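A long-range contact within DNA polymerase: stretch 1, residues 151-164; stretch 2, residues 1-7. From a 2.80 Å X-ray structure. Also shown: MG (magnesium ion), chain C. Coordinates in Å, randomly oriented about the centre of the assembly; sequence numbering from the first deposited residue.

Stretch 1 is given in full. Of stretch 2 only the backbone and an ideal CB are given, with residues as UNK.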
# COMPACT_ATOMS: atom_id res chain seq x y z
N GLU A 151 -30.77 10.28 -11.94
CA GLU A 151 -29.89 11.36 -11.52
C GLU A 151 -29.30 11.02 -10.16
O GLU A 151 -30.00 10.54 -9.27
CB GLU A 151 -30.65 12.69 -11.47
CG GLU A 151 -29.76 13.89 -11.21
CD GLU A 151 -30.53 15.19 -11.16
OE1 GLU A 151 -31.72 15.16 -10.77
OE2 GLU A 151 -29.96 16.24 -11.53
N TRP A 152 -28.00 11.28 -10.02
CA TRP A 152 -27.33 11.15 -8.73
C TRP A 152 -27.48 12.44 -7.93
O TRP A 152 -27.22 13.53 -8.45
CB TRP A 152 -25.85 10.83 -8.92
CG TRP A 152 -25.58 9.47 -9.49
CD1 TRP A 152 -25.57 9.12 -10.81
CD2 TRP A 152 -25.26 8.28 -8.75
NE1 TRP A 152 -25.28 7.78 -10.94
CE2 TRP A 152 -25.08 7.25 -9.69
CE3 TRP A 152 -25.11 8.00 -7.39
CZ2 TRP A 152 -24.76 5.94 -9.31
CZ3 TRP A 152 -24.79 6.70 -7.02
CH2 TRP A 152 -24.62 5.69 -7.97
N ALA A 153 -27.89 12.31 -6.68
CA ALA A 153 -27.84 13.42 -5.74
C ALA A 153 -26.50 13.41 -5.02
O ALA A 153 -25.47 13.05 -5.60
CB ALA A 153 -29.00 13.35 -4.75
N GLY A 154 -26.49 13.81 -3.75
CA GLY A 154 -25.29 13.81 -2.95
C GLY A 154 -25.10 12.52 -2.18
O GLY A 154 -25.54 11.44 -2.60
N VAL A 155 -24.42 12.63 -1.04
CA VAL A 155 -24.20 11.51 -0.13
C VAL A 155 -24.80 11.88 1.22
O VAL A 155 -24.84 13.05 1.61
CB VAL A 155 -22.69 11.18 -0.02
CG1 VAL A 155 -21.85 12.35 -0.53
CG2 VAL A 155 -22.28 10.82 1.41
N GLU A 156 -25.28 10.87 1.94
CA GLU A 156 -25.82 11.06 3.28
C GLU A 156 -24.85 10.48 4.30
O GLU A 156 -24.23 9.44 4.06
CB GLU A 156 -27.18 10.38 3.45
CG GLU A 156 -27.12 8.87 3.31
CD GLU A 156 -28.45 8.17 3.53
OE1 GLU A 156 -29.51 8.80 3.32
OE2 GLU A 156 -28.43 6.98 3.93
N GLU A 157 -24.68 11.19 5.41
CA GLU A 157 -23.91 10.63 6.51
C GLU A 157 -24.61 9.39 7.04
O GLU A 157 -25.82 9.41 7.31
CB GLU A 157 -23.73 11.67 7.62
CG GLU A 157 -22.79 12.81 7.26
CD GLU A 157 -21.35 12.36 7.09
OE1 GLU A 157 -21.00 11.85 6.00
OE2 GLU A 157 -20.56 12.50 8.05
N GLY A 158 -23.86 8.31 7.18
CA GLY A 158 -24.44 7.04 7.59
C GLY A 158 -23.42 5.94 7.70
O GLY A 158 -22.42 5.93 6.97
N PHE A 159 -23.65 5.01 8.61
CA PHE A 159 -22.66 3.99 8.88
C PHE A 159 -22.72 2.88 7.84
O PHE A 159 -23.76 2.65 7.22
CB PHE A 159 -22.86 3.41 10.28
CG PHE A 159 -22.55 4.39 11.38
CD1 PHE A 159 -21.25 4.52 11.87
CD2 PHE A 159 -23.54 5.19 11.91
CE1 PHE A 159 -20.97 5.43 12.88
CE2 PHE A 159 -23.27 6.10 12.91
CZ PHE A 159 -21.99 6.22 13.39
N PRO A 160 -21.61 2.18 7.62
CA PRO A 160 -21.59 1.12 6.62
C PRO A 160 -22.57 0.02 6.99
O PRO A 160 -22.81 -0.26 8.18
CB PRO A 160 -20.14 0.61 6.67
CG PRO A 160 -19.36 1.77 7.21
CD PRO A 160 -20.27 2.43 8.19
N PRO A 161 -23.17 -0.62 5.99
CA PRO A 161 -24.05 -1.75 6.26
C PRO A 161 -23.24 -2.99 6.60
O PRO A 161 -22.02 -3.01 6.38
CB PRO A 161 -24.81 -1.92 4.94
CG PRO A 161 -23.86 -1.44 3.90
CD PRO A 161 -23.02 -0.36 4.55
N PRO A 162 -23.86 -4.03 7.14
CA PRO A 162 -23.13 -5.28 7.35
C PRO A 162 -22.71 -5.88 6.02
O PRO A 162 -23.50 -5.99 5.08
CB PRO A 162 -24.15 -6.17 8.08
CG PRO A 162 -25.48 -5.59 7.72
CD PRO A 162 -25.26 -4.11 7.61
N LEU A 163 -21.44 -6.28 5.94
CA LEU A 163 -20.87 -6.87 4.74
C LEU A 163 -20.50 -8.32 5.00
O LEU A 163 -20.03 -8.66 6.09
CB LEU A 163 -19.64 -6.09 4.27
CG LEU A 163 -19.84 -4.65 3.79
CD1 LEU A 163 -18.53 -4.06 3.31
CD2 LEU A 163 -20.89 -4.61 2.68
N ARG A 164 -20.72 -9.16 4.00
CA ARG A 164 -20.31 -10.56 4.06
C ARG A 164 -18.86 -10.64 3.60
O ARG A 164 -18.55 -10.43 2.42
CB ARG A 164 -21.22 -11.43 3.19
CG ARG A 164 -22.65 -11.51 3.70
CD ARG A 164 -23.42 -12.65 3.05
NE ARG A 164 -23.77 -12.36 1.66
CZ ARG A 164 -24.82 -11.62 1.29
NH1 ARG A 164 -25.62 -11.09 2.21
NH2 ARG A 164 -25.06 -11.41 0.01
N UNK A 1 -33.62 6.14 -3.49
CA UNK A 1 -32.95 5.06 -2.76
C UNK A 1 -31.56 5.49 -2.29
O UNK A 1 -30.99 6.45 -2.80
CB UNK A 1 -32.84 3.81 -3.64
N UNK A 2 -31.03 4.77 -1.30
CA UNK A 2 -29.67 4.94 -0.80
C UNK A 2 -28.88 3.68 -1.12
O UNK A 2 -29.39 2.57 -0.96
CB UNK A 2 -29.66 5.23 0.70
N UNK A 3 -27.63 3.84 -1.57
CA UNK A 3 -27.03 2.81 -2.42
C UNK A 3 -25.75 2.18 -1.88
O UNK A 3 -25.63 0.96 -1.91
CB UNK A 3 -26.73 3.41 -3.80
N UNK A 4 -24.77 2.98 -1.45
CA UNK A 4 -23.49 2.43 -0.96
C UNK A 4 -22.77 1.59 -2.02
O UNK A 4 -23.03 0.39 -2.12
CB UNK A 4 -23.73 1.58 0.29
N UNK A 5 -21.85 2.17 -2.79
CA UNK A 5 -21.22 1.41 -3.88
C UNK A 5 -20.07 0.54 -3.38
O UNK A 5 -19.23 0.99 -2.60
CB UNK A 5 -20.71 2.36 -4.96
N UNK A 6 -20.05 -0.72 -3.83
CA UNK A 6 -18.93 -1.63 -3.60
C UNK A 6 -17.95 -1.64 -4.77
O UNK A 6 -16.74 -1.46 -4.57
CB UNK A 6 -19.45 -3.05 -3.35
N UNK A 7 -18.44 -1.88 -5.98
CA UNK A 7 -17.60 -2.07 -7.15
C UNK A 7 -18.24 -1.39 -8.35
O UNK A 7 -19.47 -1.22 -8.41
CB UNK A 7 -17.38 -3.56 -7.43
MG MG C . -13.23 -3.54 -9.60

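Position 1 lies out of reach of stretch 1, with nothing of that segment within 5.5 Å of its ideal CB, so the contact sets no rule here. The residue is Met1.

At position 2 the CA-to-CB bond points toward stretch 1, and the ideal CB sits 3.9 Å from OE2 of Glu156. A carboxylate so near favours a basic residue, lysine or arginine, though a polar donor such as glutamine would also be reasonable. The deposited residue is Arg2. Its CD comes within 3.4 Å of Glu156 OE2, and the oxygen lies at the edge of the guanidinium, near its plane. The salt bridge from Glu156 OE2 to Arg2 NH1 is long, at 3.9 Å, and no hydrogen bond accompanies it.

At position 3 the bond points sideways. The ideal CB is 5.0 Å from CZ3 of Trp152, whose indole offers a carbon edge; leucine, methionine or an aromatic could meet it. The residue is Phe3, and its CD2 packs 3.9 Å from Trp152 CH2, near the plane of the indole.

Position 4 has phi/psi of 59/94, a positive phi that glycine tolerates most easily. Yet the bond points toward stretch 1, with the ideal CB 4.7 Å from CG of Pro161, and Pro160 and Pro161 offer a run of aliphatic carbon. A large apolar side chain would use it, and a flat aromatic would suit best. Trp4 takes this positive phi and has the largest covered area of either stretch, 98 Å². Both prolines lie over one face of its indole: Pro161 CD is 3.7 Å from the centroid of the five-membered ring of Trp4, and Pro160 CA is 4.0 Å from that of the six-membered ring. These are CH-pi contacts, while Pro160 CB also reaches Trp4 CH2 at 3.4 Å.

Position 5 points sideways, with no close neighbour in stretch 1. Its phi of -83° permits proline, among many others, and the residue is Pro5.

Position 6 also starts sideways, but Leu163 points toward stretch 2. A branched or long apolar chain could bridge the gap. Leu6 does so loosely: its CD2 lies 4.5 Å from Leu163 CD1.

Position 7 is beyond stretch 1, but the magnesium ion, 4.7 Å from the ideal CB of position 7 and off to one side of its CA-to-CB bond, invites a carboxylate. Asp7 binds the metal through OD1, at 2.5 Å from MG.

Stretch 2, residues 1-7: MRFWPLD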
# COMPACT_ATOMS: atom_id res chain seq x y z
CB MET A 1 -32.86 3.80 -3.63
CG MET A 1 -32.01 3.96 -4.89
SD MET A 1 -31.78 2.41 -5.78
CE MET A 1 -30.66 1.55 -4.68
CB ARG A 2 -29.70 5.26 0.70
CG ARG A 2 -30.52 4.25 1.50
CD ARG A 2 -30.64 4.57 2.98
NE ARG A 2 -31.09 3.40 3.74
CZ ARG A 2 -31.04 3.30 5.07
NH1 ARG A 2 -30.56 4.30 5.79
NH2 ARG A 2 -31.47 2.20 5.67
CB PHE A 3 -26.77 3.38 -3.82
CG PHE A 3 -26.15 2.38 -4.75
CD1 PHE A 3 -26.70 1.12 -4.88
CD2 PHE A 3 -25.03 2.70 -5.49
CE1 PHE A 3 -26.14 0.19 -5.73
CE2 PHE A 3 -24.47 1.78 -6.34
CZ PHE A 3 -25.02 0.52 -6.46
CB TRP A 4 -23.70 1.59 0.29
CG TRP A 4 -22.42 1.09 0.89
CD1 TRP A 4 -21.76 -0.07 0.56
CD2 TRP A 4 -21.65 1.71 1.92
NE1 TRP A 4 -20.62 -0.19 1.32
CE2 TRP A 4 -20.53 0.88 2.17
CE3 TRP A 4 -21.79 2.88 2.67
CZ2 TRP A 4 -19.57 1.19 3.12
CZ3 TRP A 4 -20.83 3.19 3.61
CH2 TRP A 4 -19.73 2.35 3.82
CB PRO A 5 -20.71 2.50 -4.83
CG PRO A 5 -21.43 3.76 -4.41
CD PRO A 5 -21.60 3.61 -2.93
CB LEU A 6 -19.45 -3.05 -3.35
CG LEU A 6 -19.68 -3.50 -1.91
CD1 LEU A 6 -20.42 -4.83 -1.89
CD2 LEU A 6 -18.36 -3.62 -1.16
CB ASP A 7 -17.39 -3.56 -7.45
CG ASP A 7 -16.30 -3.81 -8.46
OD1 ASP A 7 -15.47 -2.90 -8.66
OD2 ASP A 7 -16.27 -4.91 -9.04
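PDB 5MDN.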